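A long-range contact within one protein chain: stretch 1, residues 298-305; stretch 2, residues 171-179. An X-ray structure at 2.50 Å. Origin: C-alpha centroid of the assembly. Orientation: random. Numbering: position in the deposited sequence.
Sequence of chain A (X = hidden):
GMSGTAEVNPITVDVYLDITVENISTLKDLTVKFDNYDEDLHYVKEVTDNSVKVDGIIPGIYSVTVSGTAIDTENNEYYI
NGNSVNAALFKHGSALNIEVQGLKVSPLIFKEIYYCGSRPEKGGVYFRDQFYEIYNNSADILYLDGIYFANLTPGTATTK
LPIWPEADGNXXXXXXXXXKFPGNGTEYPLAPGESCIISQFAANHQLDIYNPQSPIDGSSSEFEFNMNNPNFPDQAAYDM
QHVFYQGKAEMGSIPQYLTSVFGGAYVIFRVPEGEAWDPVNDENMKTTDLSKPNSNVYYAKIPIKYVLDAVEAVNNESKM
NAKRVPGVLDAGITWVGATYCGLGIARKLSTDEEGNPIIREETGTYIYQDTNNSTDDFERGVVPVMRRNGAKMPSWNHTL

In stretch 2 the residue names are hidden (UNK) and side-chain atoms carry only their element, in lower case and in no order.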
ATOM      1  N   TYR A 298      -2.844  21.598 -17.055  1.00 47.50           N
ATOM      2  CA  TYR A 298      -4.012  20.858 -16.632  1.00 46.21           C
ATOM      3  C   TYR A 298      -3.614  19.727 -15.731  1.00 51.52           C
ATOM      4  O   TYR A 298      -2.587  19.061 -15.955  1.00 50.69           O
ATOM      5  CB  TYR A 298      -4.799  20.334 -17.850  1.00 46.87           C
ATOM      6  CG  TYR A 298      -5.664  21.400 -18.486  1.00 48.88           C
ATOM      7  CD1 TYR A 298      -6.949  21.657 -18.014  1.00 50.97           C
ATOM      8  CD2 TYR A 298      -5.181  22.189 -19.527  1.00 50.43           C
ATOM      9  CE1 TYR A 298      -7.733  22.669 -18.562  1.00 52.40           C
ATOM     10  CE2 TYR A 298      -5.955  23.207 -20.083  1.00 52.52           C
ATOM     11  CZ  TYR A 298      -7.235  23.444 -19.600  1.00 62.31           C
ATOM     12  OH  TYR A 298      -8.014  24.451 -20.145  1.00 63.63           O
ATOM     13  N   TYR A 299      -4.430  19.538 -14.672  1.00 47.62           N
ATOM     14  CA  TYR A 299      -4.242  18.516 -13.651  1.00 45.28           C
ATOM     15  C   TYR A 299      -5.434  17.611 -13.624  1.00 49.02           C
ATOM     16  O   TYR A 299      -6.530  18.025 -14.020  1.00 50.72           O
ATOM     17  CB  TYR A 299      -3.983  19.181 -12.297  1.00 45.29           C
ATOM     18  CG  TYR A 299      -2.724  20.029 -12.336  1.00 45.40           C
ATOM     19  CD1 TYR A 299      -1.474  19.448 -12.565  1.00 45.66           C
ATOM     20  CD2 TYR A 299      -2.792  21.416 -12.254  1.00 45.82           C
ATOM     21  CE1 TYR A 299      -0.327  20.222 -12.664  1.00 42.62           C
ATOM     22  CE2 TYR A 299      -1.642  22.197 -12.318  1.00 45.96           C
ATOM     23  CZ  TYR A 299      -0.412  21.591 -12.506  1.00 49.51           C
ATOM     24  OH  TYR A 299       0.731  22.337 -12.551  1.00 53.12           O
ATOM     25  N   ALA A 300      -5.217  16.347 -13.275  1.00 45.12           N
ATOM     26  CA  ALA A 300      -6.329  15.377 -13.273  1.00 45.08           C
ATOM     27  C   ALA A 300      -6.995  15.378 -11.940  1.00 48.03           C
ATOM     28  O   ALA A 300      -6.317  15.365 -10.915  1.00 46.35           O
ATOM     29  CB  ALA A 300      -5.825  13.980 -13.609  1.00 45.34           C
ATOM     30  N   LYS A 301      -8.328  15.431 -11.945  1.00 47.27           N
ATOM     31  CA  LYS A 301      -9.134  15.422 -10.723  1.00 46.44           C
ATOM     32  C   LYS A 301      -9.281  13.995 -10.266  1.00 48.39           C
ATOM     33  O   LYS A 301      -9.992  13.212 -10.888  1.00 48.36           O
ATOM     34  CB  LYS A 301     -10.495  16.113 -10.926  1.00 48.00           C
ATOM     35  CG  LYS A 301     -10.386  17.624 -11.016  1.00 39.01           C
ATOM     36  CD  LYS A 301     -11.774  18.210 -11.148  1.00 46.97           C
ATOM     37  CE  LYS A 301     -11.758  19.523 -11.904  1.00 52.34           C
ATOM     38  NZ  LYS A 301     -13.116  20.097 -12.073  1.00 48.12           N
ATOM     39  N   ILE A 302      -8.541  13.642  -9.213  1.00 44.31           N
ATOM     40  CA  ILE A 302      -8.554  12.297  -8.647  1.00 43.48           C
ATOM     41  C   ILE A 302      -9.558  12.256  -7.483  1.00 50.10           C
ATOM     42  O   ILE A 302      -9.292  12.876  -6.450  1.00 49.54           O
ATOM     43  CB  ILE A 302      -7.123  11.866  -8.222  1.00 44.47           C
ATOM     44  CG1 ILE A 302      -6.175  11.787  -9.462  1.00 43.73           C
ATOM     45  CG2 ILE A 302      -7.131  10.550  -7.406  1.00 42.38           C
ATOM     46  CD1 ILE A 302      -4.730  11.945  -9.144  1.00 43.11           C
ATOM     47  N   PRO A 303     -10.705  11.535  -7.608  1.00 47.40           N
ATOM     48  CA  PRO A 303     -11.639  11.442  -6.475  1.00 47.49           C
ATOM     49  C   PRO A 303     -10.980  10.791  -5.257  1.00 52.01           C
ATOM     50  O   PRO A 303     -10.454   9.666  -5.326  1.00 51.16           O
ATOM     51  CB  PRO A 303     -12.787  10.588  -7.044  1.00 49.38           C
ATOM     52  CG  PRO A 303     -12.708  10.827  -8.531  1.00 53.64           C
ATOM     53  CD  PRO A 303     -11.222  10.773  -8.758  1.00 48.87           C
ATOM     54  N   ILE A 304     -10.985  11.530  -4.145  1.00 49.25           N
ATOM     55  CA  ILE A 304     -10.461  11.116  -2.837  1.00 49.28           C
ATOM     56  C   ILE A 304     -11.076   9.743  -2.409  1.00 54.80           C
ATOM     57  O   ILE A 304     -10.387   8.914  -1.813  1.00 54.86           O
ATOM     58  CB  ILE A 304     -10.753  12.259  -1.812  1.00 52.16           C
ATOM     59  CG1 ILE A 304      -9.657  13.345  -1.886  1.00 52.08           C
ATOM     60  CG2 ILE A 304     -10.959  11.759  -0.386  1.00 50.91           C
ATOM     61  CD1 ILE A 304     -10.085  14.728  -1.291  1.00 60.51           C
ATOM     62  N   LYS A 305     -12.338   9.500  -2.777  1.00 51.92           N
ATOM     63  CA  LYS A 305     -13.067   8.275  -2.447  1.00 52.06           C
ATOM     64  C   LYS A 305     -12.499   7.033  -3.188  1.00 55.76           C
ATOM     65  O   LYS A 305     -12.827   5.906  -2.809  1.00 55.53           O
ATOM     66  CB  LYS A 305     -14.581   8.447  -2.727  1.00 54.67           C
ATOM     67  CG  LYS A 305     -14.966   8.722  -4.189  1.00 64.05           C
ATOM     68  CD  LYS A 305     -16.451   8.451  -4.446  1.00 70.59           C
ATOM     69  CE  LYS A 305     -16.907   8.930  -5.804  1.00 84.04           C
ATOM     70  NZ  LYS A 305     -18.322   8.564  -6.102  1.00 95.07           N
ATOM     71  N   UNK A 171     -13.407  17.250  -2.677  1.00 58.47           N
ATOM     72  CA  UNK A 171     -13.626  15.885  -3.121  1.00 56.44           C
ATOM     73  C   UNK A 171     -12.470  15.281  -3.880  1.00 57.31           C
ATOM     74  O   UNK A 171     -12.524  14.079  -4.196  1.00 55.77           O
ATOM     75  o   UNK A 171     -16.847  17.091  -3.523  1.00 67.10           O
ATOM     76  n   UNK A 171     -16.390  15.351  -2.191  1.00 63.62           N
ATOM     77  c   UNK A 171     -16.126  16.136  -3.228  1.00 73.00           C
ATOM     78  c   UNK A 171     -14.869  15.838  -3.998  1.00 54.81           C
ATOM     79  N   UNK A 172     -11.428  16.096  -4.184  1.00 52.34           N
ATOM     80  CA  UNK A 172     -10.321  15.640  -5.023  1.00 50.03           C
ATOM     81  C   UNK A 172      -8.922  16.049  -4.577  1.00 52.81           C
ATOM     82  O   UNK A 172      -8.720  17.072  -3.908  1.00 54.26           O
ATOM     83  c   UNK A 172     -10.480  16.196  -6.462  1.00 49.97           C
ATOM     84  c   UNK A 172     -12.777  17.045  -7.081  1.00 53.02           C
ATOM     85  c   UNK A 172     -14.032  16.892  -7.672  1.00 54.93           C
ATOM     86  c   UNK A 172     -13.392  14.708  -8.428  1.00 55.55           C
ATOM     87  c   UNK A 172     -12.149  14.866  -7.812  1.00 53.48           C
ATOM     88  c   UNK A 172     -14.328  15.727  -8.363  1.00 62.15           C
ATOM     89  o   UNK A 172     -15.539  15.592  -8.997  1.00 61.92           O
ATOM     90  c   UNK A 172     -11.836  16.020  -7.105  1.00 51.46           C
ATOM     91  N   UNK A 173      -7.958  15.227  -5.031  1.00 44.97           N
ATOM     92  CA  UNK A 173      -6.520  15.395  -5.064  1.00 42.88           C
ATOM     93  C   UNK A 173      -6.221  15.761  -6.541  1.00 48.24           C
ATOM     94  O   UNK A 173      -7.024  15.436  -7.423  1.00 48.15           O
ATOM     95  c   UNK A 173      -5.823  14.113  -4.625  1.00 42.34           C
ATOM     96  N   UNK A 174      -5.156  16.502  -6.814  1.00 45.26           N
ATOM     97  CA  UNK A 174      -4.904  16.967  -8.179  1.00 45.06           C
ATOM     98  C   UNK A 174      -3.591  16.411  -8.716  1.00 45.64           C
ATOM     99  O   UNK A 174      -2.525  16.738  -8.208  1.00 43.67           O
ATOM    100  c   UNK A 174      -8.005  19.572  -6.159  1.00 50.13           C
ATOM    101  c   UNK A 174      -4.955  18.502  -8.200  1.00 46.47           C
ATOM    102  o   UNK A 174     -10.191  20.273  -6.834  1.00 56.98           O
ATOM    103  c   UNK A 174      -6.339  19.007  -7.835  1.00 47.14           C
ATOM    104  c   UNK A 174      -6.713  19.182  -6.502  1.00 49.33           C
ATOM    105  c   UNK A 174      -8.583  19.662  -8.486  1.00 48.82           C
ATOM    106  c   UNK A 174      -8.930  19.836  -7.158  1.00 56.51           C
ATOM    107  c   UNK A 174      -7.289  19.271  -8.819  1.00 47.12           C
ATOM    108  N   UNK A 175      -3.713  15.508  -9.689  1.00 41.96           N
ATOM    109  CA  UNK A 175      -2.592  14.777 -10.275  1.00 41.03           C
ATOM    110  C   UNK A 175      -1.872  15.490 -11.395  1.00 46.23           C
ATOM    111  O   UNK A 175      -2.506  16.072 -12.290  1.00 45.77           O
ATOM    112  N   UNK A 176      -0.527  15.431 -11.329  1.00 42.57           N
ATOM    113  CA  UNK A 176       0.404  15.976 -12.302  1.00 41.95           C
ATOM    114  C   UNK A 176       0.463  15.002 -13.496  1.00 47.87           C
ATOM    115  O   UNK A 176       0.162  15.397 -14.636  1.00 45.20           O
ATOM    116  o   UNK A 176       4.632  17.470 -11.189  1.00 64.79           O
ATOM    117  c   UNK A 176       4.202  16.737 -12.107  1.00 83.78           C
ATOM    118  c   UNK A 176       1.776  16.182 -11.654  1.00 42.76           C
ATOM    119  o   UNK A 176       4.890  15.846 -12.662  1.00 86.76           O
ATOM    120  c   UNK A 176       2.765  16.915 -12.540  1.00 58.61           C
ATOM    121  N   UNK A 177       0.821  13.711 -13.205  1.00 46.35           N
ATOM    122  CA  UNK A 177       0.880  12.590 -14.163  1.00 45.63           C
ATOM    123  C   UNK A 177       0.179  11.360 -13.555  1.00 46.29           C
ATOM    124  O   UNK A 177       0.260  11.135 -12.350  1.00 45.99           O
ATOM    125  c   UNK A 177       2.324  12.260 -14.601  1.00 44.21           C
ATOM    126  n   UNK A 177       5.770  13.695 -17.852  1.00 44.21           N
ATOM    127  n   UNK A 177       4.664  12.143 -16.556  1.00 50.01           N
ATOM    128  c   UNK A 177       4.902  12.700 -17.744  1.00 59.09           C
ATOM    129  n   UNK A 177       4.262  12.276 -18.826  1.00 41.64           N
ATOM    130  c   UNK A 177       3.733  11.032 -16.326  1.00 47.11           C
ATOM    131  c   UNK A 177       2.352  11.487 -15.918  1.00 45.40           C
ATOM    132  N   UNK A 178      -0.562  10.624 -14.386  1.00 41.80           N
ATOM    133  CA  UNK A 178      -1.355   9.429 -14.024  1.00 40.66           C
ATOM    134  C   UNK A 178      -0.947   8.261 -14.944  1.00 46.19           C
ATOM    135  O   UNK A 178      -0.805   8.431 -16.158  1.00 46.05           O
ATOM    136  c   UNK A 178      -2.911   9.662 -14.088  1.00 42.85           C
ATOM    137  c   UNK A 178      -3.335  11.014 -13.480  1.00 41.67           C
ATOM    138  c   UNK A 178      -3.668   8.508 -13.441  1.00 42.11           C
ATOM    139  N   UNK A 179      -0.707   7.106 -14.335  1.00 43.35           N
ATOM    140  CA  UNK A 179      -0.394   5.830 -14.969  1.00 43.25           C
ATOM    141  C   UNK A 179      -1.402   4.811 -14.475  1.00 48.63           C
ATOM    142  O   UNK A 179      -2.078   5.048 -13.467  1.00 47.09           O
ATOM    143  c   UNK A 179       2.636   7.305 -14.217  1.00 42.65           C
ATOM    144  c   UNK A 179       1.037   5.344 -14.624  1.00 40.70           C
ATOM    145  n   UNK A 179       3.680   7.918 -14.871  1.00 41.62           N
ATOM    146  c   UNK A 179       4.968   6.575 -18.083  1.00 43.75           C
ATOM    147  c   UNK A 179       4.979   7.396 -16.979  1.00 43.57           C
ATOM    148  c   UNK A 179       3.044   5.343 -17.257  1.00 42.08           C
ATOM    149  c   UNK A 179       3.959   7.219 -16.024  1.00 43.59           C
ATOM    150  c   UNK A 179       2.150   6.275 -14.978  1.00 40.54           C
ATOM    151  c   UNK A 179       3.000   6.191 -16.133  1.00 40.28           C
ATOM    152  c   UNK A 179       4.007   5.566 -18.234  1.00 43.27           C
TER
HETATM  153  O   HOH W   1     -14.162  11.930  -3.663  1.00 57.46           O
HETATM  154  O   HOH W   2      -0.192  17.662 -15.752  1.00 44.51           O

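Position 171 carries two side-chain carbons, the second bearing one oxygen and one nitrogen. That is a short amide, and the CB points away from stretch 1. The residue is N171. Its backbone does the work: I304 N donates to N171 O at 3.0 Å. A water donates to N171 O at 2.8 Å and accepts from K305 N at 3.2 Å.

Position 172 has one carbon, then a six-carbon ring bearing an oxygen. K301 CB lies over one face of this ring, 4.1 Å from its centroid, a CH-pi contact. The phenol identifies Y172. P303 CG packs 3.9 Å from Y172 CE1.

Position 173 shows a single side-chain carbon and no more. Its CB sits 4.4 Å from I302 CB, on the same face of the sheet. This is A173. Its backbone pairs with I302 in both directions: A173 N donates to I302 O at 3.1 Å, and I302 N to A173 O at 3.0 Å.

Position 174 again has one carbon and a six-carbon ring with an oxygen. Its CB points to the same face as that of K301 and lies 4.3 Å from Y299 CB. It is Y174. K301 CG approaches Y174 CE2 at 3.7 Å. The ring oxygen is hydrogen-bonded elsewhere in the structure.

Position 175 has no side-chain atoms, so it is G175. I302 CD1 comes to 3.7 Å from G175 CA, and an ideal CB would be 2.8 Å from I302 CD1, a clash. G175 N donates to A300 O, and A300 N to G175 O, each at 2.9 Å.

Position 176 has three carbons, the third carrying two oxygens. That carboxylate chain is E176. Its CB points away, while Y299 CD1 lies 4.0 Å from E176 CA. The chain turns a corner here. A water donates to E176 O at 2.5 Å and to Y298 O at 2.8 Å.

Position 177 has three carbons, a nitrogen, then a carbon with two more nitrogens. The guanidinium marks R177, which does not touch stretch 1.

Position 178 has one carbon branching to two others: V178. Its CG2 meets A300 CB at 3.9 Å.

Position 179 has one carbon, then fused rings holding eight carbons and a nitrogen. This indole is W179, out of reach of stretch 1.

The contact is an antiparallel strand pairing. Four backbone bonds join A300 to G175 and I302 to A173, and I304 extends the ladder to N171. K301 and Y174 share one face; A300, I302 and A173 share the other.

Stretch 2 (171-179) NYAYGERVW
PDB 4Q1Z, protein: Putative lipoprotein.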